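Side-chain contacts in alcohol dehydrogenase (Thermus sp., PDB 4CPD), which binds NAD and zinc and probably catalyses the reversible, NAD-dependent oxidation of alcohols, as in other zinc-containing medium-chain dehydrogenases: residues 156-161 with 299-304; 177-182 with 314-319; 215-220 with 225-230; 252-257 with 286-291. One frame throughout, in Å; residues are numbered along the deposited sequence.

Contact 1 (156-161 with 299-304); sequences TAYGGL and IDAVLA. With NAD (nicotinamide-adenine-dinucleotide), chain G.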
# COMPACT_ATOMS: atom_id res chain seq x y z
N THR A 156 -7.52 4.49 -15.42
CA THR A 156 -6.22 4.21 -14.84
C THR A 156 -5.88 5.26 -13.79
O THR A 156 -5.53 4.94 -12.66
CB THR A 156 -5.13 4.14 -15.95
OG1 THR A 156 -5.36 2.98 -16.75
CG2 THR A 156 -3.78 4.02 -15.38
N ALA A 157 -5.95 6.52 -14.19
CA ALA A 157 -5.67 7.63 -13.28
C ALA A 157 -6.70 7.68 -12.11
O ALA A 157 -6.36 7.84 -10.96
CB ALA A 157 -5.70 8.92 -14.05
N TYR A 158 -7.97 7.56 -12.45
CA TYR A 158 -9.04 7.52 -11.46
C TYR A 158 -8.71 6.43 -10.43
O TYR A 158 -8.68 6.69 -9.21
CB TYR A 158 -10.35 7.21 -12.16
CG TYR A 158 -11.53 7.28 -11.30
CD1 TYR A 158 -12.14 8.50 -11.06
CD2 TYR A 158 -12.08 6.13 -10.73
CE1 TYR A 158 -13.28 8.58 -10.25
CE2 TYR A 158 -13.22 6.19 -9.93
CZ TYR A 158 -13.82 7.41 -9.68
OH TYR A 158 -14.94 7.48 -8.87
N GLY A 159 -8.45 5.22 -10.93
CA GLY A 159 -8.19 4.07 -10.08
C GLY A 159 -7.00 4.36 -9.17
O GLY A 159 -7.07 4.14 -7.95
N GLY A 160 -5.94 4.90 -9.76
CA GLY A 160 -4.77 5.24 -9.01
C GLY A 160 -5.11 6.10 -7.82
O GLY A 160 -4.63 5.87 -6.71
N LEU A 161 -5.97 7.10 -8.06
CA LEU A 161 -6.34 8.06 -7.03
C LEU A 161 -7.29 7.49 -6.01
O LEU A 161 -7.16 7.78 -4.81
CB LEU A 161 -6.95 9.31 -7.63
CG LEU A 161 -5.98 10.11 -8.48
CD1 LEU A 161 -6.76 11.16 -9.27
CD2 LEU A 161 -4.92 10.74 -7.61
N ILE A 299 -14.99 1.63 -14.12
CA ILE A 299 -15.52 2.14 -15.38
C ILE A 299 -16.95 2.68 -15.29
O ILE A 299 -17.26 3.64 -15.93
CB ILE A 299 -15.43 1.07 -16.49
CG1 ILE A 299 -15.64 1.70 -17.85
CG2 ILE A 299 -16.46 -0.04 -16.26
CD1 ILE A 299 -15.26 0.77 -18.98
N ASP A 300 -17.80 2.09 -14.46
CA ASP A 300 -19.20 2.55 -14.39
C ASP A 300 -19.28 3.95 -13.80
O ASP A 300 -20.02 4.80 -14.31
CB ASP A 300 -20.07 1.55 -13.61
CG ASP A 300 -20.19 0.20 -14.33
OD1 ASP A 300 -20.65 0.18 -15.49
OD2 ASP A 300 -19.76 -0.85 -13.79
N ALA A 301 -18.47 4.21 -12.77
CA ALA A 301 -18.44 5.52 -12.14
C ALA A 301 -17.83 6.53 -13.06
O ALA A 301 -18.26 7.67 -13.11
CB ALA A 301 -17.65 5.48 -10.86
N VAL A 302 -16.80 6.13 -13.80
CA VAL A 302 -16.13 7.06 -14.71
C VAL A 302 -17.10 7.51 -15.80
O VAL A 302 -17.27 8.68 -16.04
CB VAL A 302 -14.86 6.42 -15.30
CG1 VAL A 302 -14.31 7.26 -16.44
CG2 VAL A 302 -13.81 6.28 -14.20
N LEU A 303 -17.77 6.55 -16.41
CA LEU A 303 -18.82 6.86 -17.38
C LEU A 303 -19.89 7.84 -16.83
O LEU A 303 -20.28 8.80 -17.50
CB LEU A 303 -19.50 5.57 -17.87
CG LEU A 303 -18.64 4.69 -18.77
CD1 LEU A 303 -19.32 3.37 -19.14
CD2 LEU A 303 -18.26 5.42 -20.03
N ALA A 304 -20.39 7.61 -15.63
CA ALA A 304 -21.38 8.51 -15.07
C ALA A 304 -20.79 9.95 -14.98
O ALA A 304 -21.49 10.93 -15.21
CB ALA A 304 -21.86 8.00 -13.70
PA NAD G . 3.66 9.32 -22.18
O1A NAD G . 2.92 9.94 -23.37
O2A NAD G . 5.03 8.69 -22.41
O5B NAD G . 3.79 10.33 -20.93
C5B NAD G . 4.94 10.31 -20.08
C4B NAD G . 5.21 11.71 -19.52
O4B NAD G . 6.15 11.63 -18.45
C3B NAD G . 5.80 12.63 -20.60
O3B NAD G . 5.22 13.94 -20.59
C2B NAD G . 7.25 12.74 -20.21
O2B NAD G . 7.82 13.99 -20.62
C1B NAD G . 7.16 12.60 -18.71
N9A NAD G . 8.46 12.17 -18.17
C8A NAD G . 9.24 11.21 -18.70
N7A NAD G . 10.36 11.09 -17.95
C5A NAD G . 10.29 11.97 -16.93
C6A NAD G . 11.12 12.34 -15.77
N6A NAD G . 12.29 11.70 -15.59
N1A NAD G . 10.70 13.32 -14.92
C2A NAD G . 9.53 13.95 -15.11
N3A NAD G . 8.71 13.66 -16.15
C4A NAD G . 9.03 12.69 -17.08
O3 NAD G . 2.75 8.15 -21.53
PN NAD G . 1.21 8.21 -21.03
O1N NAD G . 0.39 7.88 -22.26
O2N NAD G . 0.95 9.43 -20.14
O5D NAD G . 1.20 6.96 -20.01
C5D NAD G . 1.73 7.18 -18.69
C4D NAD G . 2.44 5.99 -18.06
O4D NAD G . 1.45 5.15 -17.44
C3D NAD G . 3.21 5.10 -19.05
O3D NAD G . 4.35 4.56 -18.38
C2D NAD G . 2.18 4.03 -19.43
O2D NAD G . 2.72 2.80 -19.97
C1D NAD G . 1.47 3.86 -18.09
N1N NAD G . 0.12 3.29 -18.19
C2N NAD G . -0.17 2.39 -17.24
C3N NAD G . -1.39 1.74 -17.18
C7N NAD G . -1.58 0.77 -16.05
O7N NAD G . -2.34 -0.17 -16.14
N7N NAD G . -0.88 1.00 -14.92
C4N NAD G . -2.37 2.05 -18.14
C5N NAD G . -2.07 2.99 -19.13
C6N NAD G . -0.80 3.61 -19.13
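T156 OG1 gives a hydrogen bond to the carbonyl O of D152, a residue that also ligates zinc, and it sits 3.4 Å from NAD C4N. With CG2 anti to the backbone N and OG1 beside it (chi1 -68°), the methyl also reaches the nicotinamide: it straddles the C3N–C4N bond, CG2 being 3.7 Å from NAD C4N. C4N is the carbon that exchanges hydride in this family, so this end of helix 153-163 belongs to the nicotinamide pocket. Replacing T156 by a valine would remove the hydroxyl, and the D152 carbonyl would probably be left without this donor beside the nicotinamide.

No hydrogen bond crosses between the two helices, and the contact is small, burying 115 Å². The Y158 ring leaves its helix anti to the backbone N (chi1 -174°) and runs past V302, whose CG2 lies over one ring face. That methyl is 4.0 Å from the centroid and 20° off the normal, a CH-pi contact displaced toward CG. Farther out, A301 CB approaches Y158 OH at 3.9 Å.

V302 also rests on L154 and S155 of helix 153-163. A157, Y158 and L161 pack in addition on M183, A184 and V187 of helix 179-190, so helix 153-163 touches both helices 179-190 and 295-307.

Contact 2 (177-182 with 314-319); sequences AGPVGL and ERIVSH. With NAD (nicotinamide-adenine-dinucleotide), chain G.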
# COMPACT_ATOMS: atom_id res chain seq x y z
N ALA A 177 3.18 14.58 -16.62
CA ALA A 177 2.08 15.36 -17.19
C ALA A 177 1.72 14.91 -18.61
O ALA A 177 1.17 15.68 -19.37
CB ALA A 177 2.45 16.83 -17.19
N GLY A 178 2.04 13.67 -18.97
CA GLY A 178 1.47 13.06 -20.16
C GLY A 178 -0.01 12.76 -19.96
O GLY A 178 -0.59 13.09 -18.90
N PRO A 179 -0.64 12.13 -20.96
CA PRO A 179 -2.09 11.88 -20.95
C PRO A 179 -2.63 11.34 -19.61
O PRO A 179 -3.66 11.80 -19.13
CB PRO A 179 -2.28 10.85 -22.07
CG PRO A 179 -1.17 11.14 -23.03
CD PRO A 179 -0.02 11.68 -22.22
N VAL A 180 -1.94 10.36 -19.03
CA VAL A 180 -2.42 9.74 -17.78
C VAL A 180 -2.35 10.74 -16.66
O VAL A 180 -3.32 10.91 -15.94
CB VAL A 180 -1.62 8.48 -17.44
CG1 VAL A 180 -1.95 7.98 -16.04
CG2 VAL A 180 -1.91 7.38 -18.48
N GLY A 181 -1.21 11.42 -16.54
CA GLY A 181 -1.05 12.48 -15.55
C GLY A 181 -2.10 13.57 -15.65
O GLY A 181 -2.59 14.09 -14.63
N LEU A 182 -2.45 13.92 -16.88
CA LEU A 182 -3.43 14.96 -17.13
C LEU A 182 -4.81 14.50 -16.72
O LEU A 182 -5.58 15.29 -16.19
CB LEU A 182 -3.41 15.42 -18.58
CG LEU A 182 -2.07 16.09 -18.96
CD1 LEU A 182 -1.95 16.21 -20.48
CD2 LEU A 182 -1.92 17.45 -18.31
N GLU A 314 -11.43 14.46 -23.51
CA GLU A 314 -11.17 14.71 -24.95
C GLU A 314 -10.44 16.03 -25.25
O GLU A 314 -9.80 16.16 -26.29
CB GLU A 314 -12.45 14.62 -25.81
CG GLU A 314 -13.37 15.83 -25.75
CD GLU A 314 -14.20 15.87 -24.49
OE1 GLU A 314 -13.96 15.05 -23.55
OE2 GLU A 314 -15.12 16.72 -24.45
N ARG A 315 -10.51 17.00 -24.34
CA ARG A 315 -9.77 18.23 -24.53
C ARG A 315 -8.27 18.01 -24.76
O ARG A 315 -7.60 18.87 -25.29
CB ARG A 315 -9.94 19.17 -23.33
CG ARG A 315 -11.36 19.36 -22.83
CD ARG A 315 -11.49 20.67 -22.08
NE ARG A 315 -11.74 21.75 -23.04
CZ ARG A 315 -12.89 22.41 -23.20
NH1 ARG A 315 -13.95 22.16 -22.44
NH2 ARG A 315 -12.97 23.36 -24.14
N ILE A 316 -7.72 16.89 -24.34
CA ILE A 316 -6.28 16.72 -24.53
C ILE A 316 -5.92 16.16 -25.90
O ILE A 316 -4.75 16.10 -26.26
CB ILE A 316 -5.63 15.85 -23.43
CG1 ILE A 316 -5.96 14.38 -23.63
CG2 ILE A 316 -6.06 16.33 -22.05
CD1 ILE A 316 -4.85 13.49 -23.12
N VAL A 317 -6.92 15.78 -26.68
CA VAL A 317 -6.67 15.27 -28.03
C VAL A 317 -6.08 16.39 -28.91
O VAL A 317 -6.76 17.39 -29.18
CB VAL A 317 -7.94 14.71 -28.69
CG1 VAL A 317 -7.60 14.21 -30.09
CG2 VAL A 317 -8.50 13.60 -27.85
N SER A 318 -4.84 16.22 -29.35
CA SER A 318 -4.21 17.17 -30.25
C SER A 318 -4.47 16.82 -31.71
O SER A 318 -4.53 17.70 -32.54
CB SER A 318 -2.71 17.24 -30.00
OG SER A 318 -2.11 15.97 -30.22
N HIS A 319 -4.60 15.54 -32.03
CA HIS A 319 -4.73 15.08 -33.42
C HIS A 319 -5.77 14.02 -33.63
O HIS A 319 -5.67 12.94 -33.06
CB HIS A 319 -3.44 14.47 -33.88
CG HIS A 319 -2.31 15.43 -33.93
ND1 HIS A 319 -1.68 15.89 -32.80
CD2 HIS A 319 -1.67 16.01 -34.98
CE1 HIS A 319 -0.70 16.70 -33.14
NE2 HIS A 319 -0.66 16.78 -34.46
PA NAD G . 3.66 9.32 -22.18
O1A NAD G . 2.92 9.94 -23.37
O2A NAD G . 5.03 8.69 -22.41
O5B NAD G . 3.79 10.33 -20.93
C5B NAD G . 4.94 10.31 -20.08
C4B NAD G . 5.21 11.71 -19.52
O4B NAD G . 6.15 11.63 -18.45
C3B NAD G . 5.80 12.63 -20.60
O3B NAD G . 5.22 13.94 -20.59
C2B NAD G . 7.25 12.74 -20.21
O2B NAD G . 7.82 13.99 -20.62
C1B NAD G . 7.16 12.60 -18.71
N9A NAD G . 8.46 12.17 -18.17
C8A NAD G . 9.24 11.21 -18.70
N7A NAD G . 10.36 11.09 -17.95
C5A NAD G . 10.29 11.97 -16.93
C6A NAD G . 11.12 12.34 -15.77
N6A NAD G . 12.29 11.70 -15.59
N1A NAD G . 10.70 13.32 -14.92
C2A NAD G . 9.53 13.95 -15.11
N3A NAD G . 8.71 13.66 -16.15
C4A NAD G . 9.03 12.69 -17.08
O3 NAD G . 2.75 8.15 -21.53
PN NAD G . 1.21 8.21 -21.03
O1N NAD G . 0.39 7.88 -22.26
O2N NAD G . 0.95 9.43 -20.14
O5D NAD G . 1.20 6.96 -20.01
C5D NAD G . 1.73 7.18 -18.69
C4D NAD G . 2.44 5.99 -18.06
O4D NAD G . 1.45 5.15 -17.44
C3D NAD G . 3.21 5.10 -19.05
O3D NAD G . 4.35 4.56 -18.38
C2D NAD G . 2.18 4.03 -19.43
O2D NAD G . 2.72 2.80 -19.97
C1D NAD G . 1.47 3.86 -18.09
N1N NAD G . 0.12 3.29 -18.19
C2N NAD G . -0.17 2.39 -17.24
C3N NAD G . -1.39 1.74 -17.18
C7N NAD G . -1.58 0.77 -16.05
O7N NAD G . -2.34 -0.17 -16.14
N7N NAD G . -0.88 1.00 -14.92
C4N NAD G . -2.37 2.05 -18.14
C5N NAD G . -2.07 2.99 -19.13
C6N NAD G . -0.80 3.61 -19.13
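P179 and I316 join the first turn of helix 179-190, in the Rossmann nucleotide-binding fold, to the loop that leads into strand 319-322 of the mixed sheet. G178 and G181 fit the GxGxxG pattern of such folds, and G178 takes the N-cap position.

The apolar part consists of two contacts centred on I316. Its CD1 touches P179 CB at 3.8 Å, while its CG2 branch meets L182 CD1 more loosely at 4.4 Å. The first torsion of I316 sets CG1 between the backbone N and the carbonyl carbon (chi1 75°), which carries CD1 to the proline and leaves CG2 for the leucine. All three side chains are buried, yet the segments cover just 113 Å² of each other.

The polar part goes to the cofactor. V180 N donates to NAD O2N over 3.2 Å and nearly straight, at 173°, so the amino end of the helix faces the pyrophosphate and its dipole would be expected to favour that charge. G178 lies close against the cofactor as well. P179 CD and CG lie against the same phosphate, CD 3.2 Å from NAD O2N, so the proline ring sits between I316 and the pyrophosphate. A glycine in place of P179 would probably open a gap between those two and free the backbone of the first turn.

At the far end of the loop, S318 OG meets H319 ND1 at the imidazole edge, in the ring plane, at 2.6 Å.

Contact 3 (215-220 with 225-230); sequences IPINAE and VRRVRS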
# COMPACT_ATOMS: atom_id res chain seq x y z
N ILE A 215 -0.36 23.42 -9.98
CA ILE A 215 0.90 24.17 -9.92
C ILE A 215 2.00 23.38 -10.63
O ILE A 215 2.43 22.33 -10.15
CB ILE A 215 1.30 24.39 -8.47
CG1 ILE A 215 0.28 25.29 -7.78
CG2 ILE A 215 2.69 25.00 -8.38
CD1 ILE A 215 0.44 25.41 -6.27
N PRO A 216 2.48 23.88 -11.79
CA PRO A 216 3.45 23.15 -12.58
C PRO A 216 4.82 23.32 -11.99
O PRO A 216 5.10 24.35 -11.38
CB PRO A 216 3.39 23.85 -13.93
CG PRO A 216 3.09 25.27 -13.56
CD PRO A 216 2.21 25.21 -12.35
N ILE A 217 5.65 22.29 -12.16
CA ILE A 217 7.00 22.23 -11.60
C ILE A 217 7.90 21.52 -12.61
O ILE A 217 7.71 20.33 -12.90
CB ILE A 217 7.03 21.44 -10.28
CG1 ILE A 217 6.16 22.13 -9.21
CG2 ILE A 217 8.46 21.29 -9.79
CD1 ILE A 217 6.08 21.40 -7.88
N ASN A 218 8.88 22.25 -13.15
CA ASN A 218 9.81 21.65 -14.11
C ASN A 218 10.99 20.99 -13.38
O ASN A 218 11.79 21.67 -12.74
CB ASN A 218 10.31 22.70 -15.11
CG ASN A 218 10.83 22.07 -16.39
OD1 ASN A 218 11.61 21.12 -16.35
ND2 ASN A 218 10.39 22.58 -17.54
N ALA A 219 11.08 19.67 -13.49
CA ALA A 219 12.11 18.90 -12.76
C ALA A 219 13.52 19.08 -13.31
O ALA A 219 14.50 18.78 -12.61
CB ALA A 219 11.75 17.42 -12.74
N GLU A 220 13.63 19.55 -14.56
CA GLU A 220 14.92 19.91 -15.17
C GLU A 220 15.46 21.19 -14.53
O GLU A 220 16.66 21.30 -14.28
CB GLU A 220 14.78 20.12 -16.69
CG GLU A 220 15.84 19.44 -17.53
CD GLU A 220 15.27 18.25 -18.28
OE1 GLU A 220 14.64 18.47 -19.34
OE2 GLU A 220 15.42 17.09 -17.81
N VAL A 225 11.31 18.23 -5.13
CA VAL A 225 11.05 17.84 -3.76
C VAL A 225 10.99 19.06 -2.85
O VAL A 225 10.06 19.17 -2.07
CB VAL A 225 12.08 16.84 -3.23
CG1 VAL A 225 11.84 16.53 -1.76
CG2 VAL A 225 12.06 15.55 -4.06
N ARG A 226 11.99 19.95 -2.96
CA ARG A 226 12.08 21.20 -2.16
C ARG A 226 10.83 22.05 -2.36
O ARG A 226 10.21 22.56 -1.43
CB ARG A 226 13.31 22.01 -2.58
N ARG A 227 10.45 22.13 -3.63
CA ARG A 227 9.35 22.94 -4.10
C ARG A 227 7.98 22.39 -3.64
O ARG A 227 7.13 23.11 -3.09
CB ARG A 227 9.47 22.96 -5.62
CG ARG A 227 8.46 23.78 -6.38
CD ARG A 227 8.44 25.27 -6.04
NE ARG A 227 7.73 25.91 -7.16
CZ ARG A 227 6.51 26.46 -7.10
NH1 ARG A 227 5.85 26.58 -5.96
NH2 ARG A 227 5.98 26.95 -8.22
N VAL A 228 7.78 21.10 -3.86
CA VAL A 228 6.57 20.42 -3.42
C VAL A 228 6.40 20.57 -1.90
O VAL A 228 5.29 20.75 -1.38
CB VAL A 228 6.59 18.91 -3.82
CG1 VAL A 228 5.53 18.12 -3.07
CG2 VAL A 228 6.38 18.74 -5.32
N ARG A 229 7.49 20.49 -1.18
CA ARG A 229 7.39 20.55 0.26
C ARG A 229 6.96 21.93 0.74
O ARG A 229 6.05 22.03 1.58
CB ARG A 229 8.70 20.10 0.92
CG ARG A 229 8.83 18.59 0.97
CD ARG A 229 9.99 18.12 1.83
NE ARG A 229 10.24 16.70 1.63
CZ ARG A 229 11.42 16.09 1.83
NH1 ARG A 229 12.49 16.77 2.25
NH2 ARG A 229 11.53 14.78 1.62
N SER A 230 7.56 22.97 0.17
CA SER A 230 7.19 24.36 0.52
C SER A 230 5.72 24.66 0.18
O SER A 230 5.04 25.39 0.91
CB SER A 230 8.13 25.37 -0.15
OG SER A 230 8.55 24.95 -1.44
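The R227 guanidinium approaches strand 215-218 at a slant: its NH2 is 3.8 Å from I215 CG2 and a looser 4.2 Å from the carbonyl O of P216, with neither group squarely on its face or edge. No hydrogen bond forms across the segments; the firm charge partner is E231, which pairs with NH1. The second guanidinium, that of R229, turns to the other flank of the helix, where V225 CG1 from the preceding turn lies over the centre of one face, 3.6 Å above its plane, and E255 O accepts from NH2.

R227 also contributes its aliphatic stem. CG stands anti to the backbone N (chi1 -178°) and the chain bends at the next bond, which brings R227 CG to 3.7 Å from I217 CD1. The same methyl touches V228 CG2, also at 3.7 Å, so the end of I217 meets both the arginine stem and the valine.

The strand is part of the Rossmann sheet and the helix packs on it: strand 215-218 is the outermost strand on one side within this chain, and helix 224-231 starts the crossover back to strand 239-242 beyond the sheet's middle. Strand and helix axes run almost antiparallel, 160° apart, with a closest approach of 9.7 Å. V228 continues inward to I199 and M256. Where the strand ends, N218 OD1 accepts from E220 N at 3.1 Å, the bond of an Asx turn that starts the connection to the helix.

Contact 4 (252-257 with 286-291); sequences LALEMV and LTFRIG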
# COMPACT_ATOMS: atom_id res chain seq x y z
N LEU A 252 11.63 9.50 -6.10
CA LEU A 252 11.13 10.85 -6.00
C LEU A 252 9.78 10.88 -5.29
O LEU A 252 9.59 11.66 -4.36
CB LEU A 252 11.01 11.45 -7.39
CG LEU A 252 11.10 12.97 -7.42
CD1 LEU A 252 12.50 13.46 -7.05
CD2 LEU A 252 10.70 13.44 -8.81
N ALA A 253 8.87 10.03 -5.72
CA ALA A 253 7.55 9.96 -5.12
C ALA A 253 7.64 9.68 -3.64
O ALA A 253 6.92 10.32 -2.83
CB ALA A 253 6.69 8.92 -5.82
N LEU A 254 8.52 8.74 -3.28
CA LEU A 254 8.69 8.31 -1.89
C LEU A 254 9.38 9.34 -1.00
O LEU A 254 9.09 9.44 0.19
CB LEU A 254 9.40 6.96 -1.84
CG LEU A 254 8.49 5.83 -2.34
CD1 LEU A 254 9.30 4.60 -2.67
CD2 LEU A 254 7.42 5.46 -1.32
N GLU A 255 10.28 10.12 -1.57
CA GLU A 255 10.89 11.21 -0.84
C GLU A 255 9.88 12.36 -0.66
O GLU A 255 9.72 12.93 0.42
CB GLU A 255 12.11 11.70 -1.61
CG GLU A 255 13.07 12.49 -0.75
CD GLU A 255 14.33 12.91 -1.49
OE1 GLU A 255 14.51 12.51 -2.67
OE2 GLU A 255 15.15 13.61 -0.87
N MET A 256 9.20 12.68 -1.74
CA MET A 256 8.28 13.80 -1.80
C MET A 256 7.08 13.69 -0.82
O MET A 256 6.73 14.65 -0.13
CB MET A 256 7.82 13.86 -3.25
CG MET A 256 6.87 14.96 -3.65
SD MET A 256 6.53 14.76 -5.42
CE MET A 256 8.14 14.99 -6.16
N VAL A 257 6.46 12.51 -0.77
CA VAL A 257 5.20 12.33 -0.05
C VAL A 257 5.43 12.62 1.42
O VAL A 257 6.50 12.34 1.93
CB VAL A 257 4.63 10.89 -0.24
CG1 VAL A 257 5.50 9.86 0.45
CG2 VAL A 257 3.18 10.79 0.25
N LEU A 286 4.94 4.69 5.42
CA LEU A 286 4.58 4.82 4.02
C LEU A 286 3.60 3.73 3.63
O LEU A 286 3.74 2.60 4.07
CB LEU A 286 5.82 4.73 3.13
CG LEU A 286 6.83 5.88 3.28
CD1 LEU A 286 8.18 5.49 2.70
CD2 LEU A 286 6.32 7.17 2.64
N THR A 287 2.59 4.10 2.83
CA THR A 287 1.72 3.15 2.14
C THR A 287 1.95 3.25 0.64
O THR A 287 1.77 4.30 0.05
CB THR A 287 0.26 3.44 2.41
OG1 THR A 287 0.03 3.32 3.81
CG2 THR A 287 -0.60 2.44 1.70
N PHE A 288 2.35 2.14 0.02
CA PHE A 288 2.79 2.14 -1.38
C PHE A 288 2.00 1.10 -2.15
O PHE A 288 1.79 -0.01 -1.68
CB PHE A 288 4.28 1.83 -1.47
CG PHE A 288 4.80 1.75 -2.88
CD1 PHE A 288 5.07 2.90 -3.59
CD2 PHE A 288 5.08 0.53 -3.47
CE1 PHE A 288 5.58 2.83 -4.90
CE2 PHE A 288 5.57 0.45 -4.78
CZ PHE A 288 5.83 1.60 -5.49
N ARG A 289 1.54 1.46 -3.35
CA ARG A 289 0.89 0.51 -4.20
C ARG A 289 1.38 0.67 -5.65
O ARG A 289 1.56 1.77 -6.13
CB ARG A 289 -0.63 0.60 -4.10
CG ARG A 289 -1.31 -0.53 -4.87
CD ARG A 289 -2.81 -0.59 -4.65
NE ARG A 289 -3.42 -1.69 -5.39
CZ ARG A 289 -4.71 -2.01 -5.36
NH1 ARG A 289 -5.58 -1.32 -4.63
NH2 ARG A 289 -5.15 -3.03 -6.07
N ILE A 290 1.60 -0.45 -6.31
CA ILE A 290 2.04 -0.47 -7.70
C ILE A 290 1.30 -1.56 -8.45
O ILE A 290 1.12 -2.65 -7.93
CB ILE A 290 3.57 -0.67 -7.82
CG1 ILE A 290 4.00 -0.73 -9.29
CG2 ILE A 290 4.04 -1.93 -7.09
CD1 ILE A 290 5.45 -0.34 -9.50
N GLY A 291 0.84 -1.25 -9.65
CA GLY A 291 0.06 -2.21 -10.41
C GLY A 291 -0.50 -1.72 -11.73
O GLY A 291 -0.47 -0.53 -12.03
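L286 and F288 lie on the last strand of the six-stranded parallel Rossmann sheet, and L254 and V257 pack onto them from the end of helix 247-256, the helix-on-sheet packing of this fold. The strand runs on to G291, whose O accepts from the nicotinamide amide NAD N7N.

The tightly packed part is the group L254, V257, L286 and F288. All four are buried, and the two segments cover 187 Å² of each other without any polar bond between them; L254 and L286 carry most of that surface. The two branches of L286 serve different partners. Its CD2 meets V257 CG1 at 3.6 Å; V257 is the first residue to leave helical backbone angles, and its CG1 stands between the backbone N and carbonyl carbon (chi1 68°). L286 CD1 goes instead to L254 CD2, at 4.1 Å. The same L254 methyl is 4.2 Å from F288 CD1, the two side chains crossing at about a right angle. F274 and F276 of strand 273-277 also touch L254.

On the outer side of the helix E255 points away from the strand and is exposed, in contrast to the apolar inner side.

Strand 286-290 is an edge within this chain alone. It pairs antiparallel with a strand of the second subunit, so the sheet continues through the dimer; F288 makes an edge-to-face ring contact with F276 of that subunit, and R289 NE forms a salt bridge to its D285. At the helix end, K284 NZ donates to the carbonyl oxygens of L254, E255 and V257.

How the contacts relate
In contacts 2 and 4 every residue that touches across is buried, whereas contacts 1 and 3 have partly exposed members and reach toward the surface. Contacts 1 and 2 share the cofactor and adjoin each other, A157 CB lying 3.6 Å from V180 O; both combine thin apolar packing with NAD, at the nicotinamide in one and the pyrophosphate in the other. Contacts 3 and 4 fasten helices to the two opposite outermost strands of one parallel sheet. Those helices also touch, V225 CG2 lying 3.7 Å from L252 CD1. Contact 3 packs one arginine stem and aliphatic side chains, with the charge of R227 paired nearby by E231; contact 4 uses aliphatic and aromatic carbon beside the subunit interface.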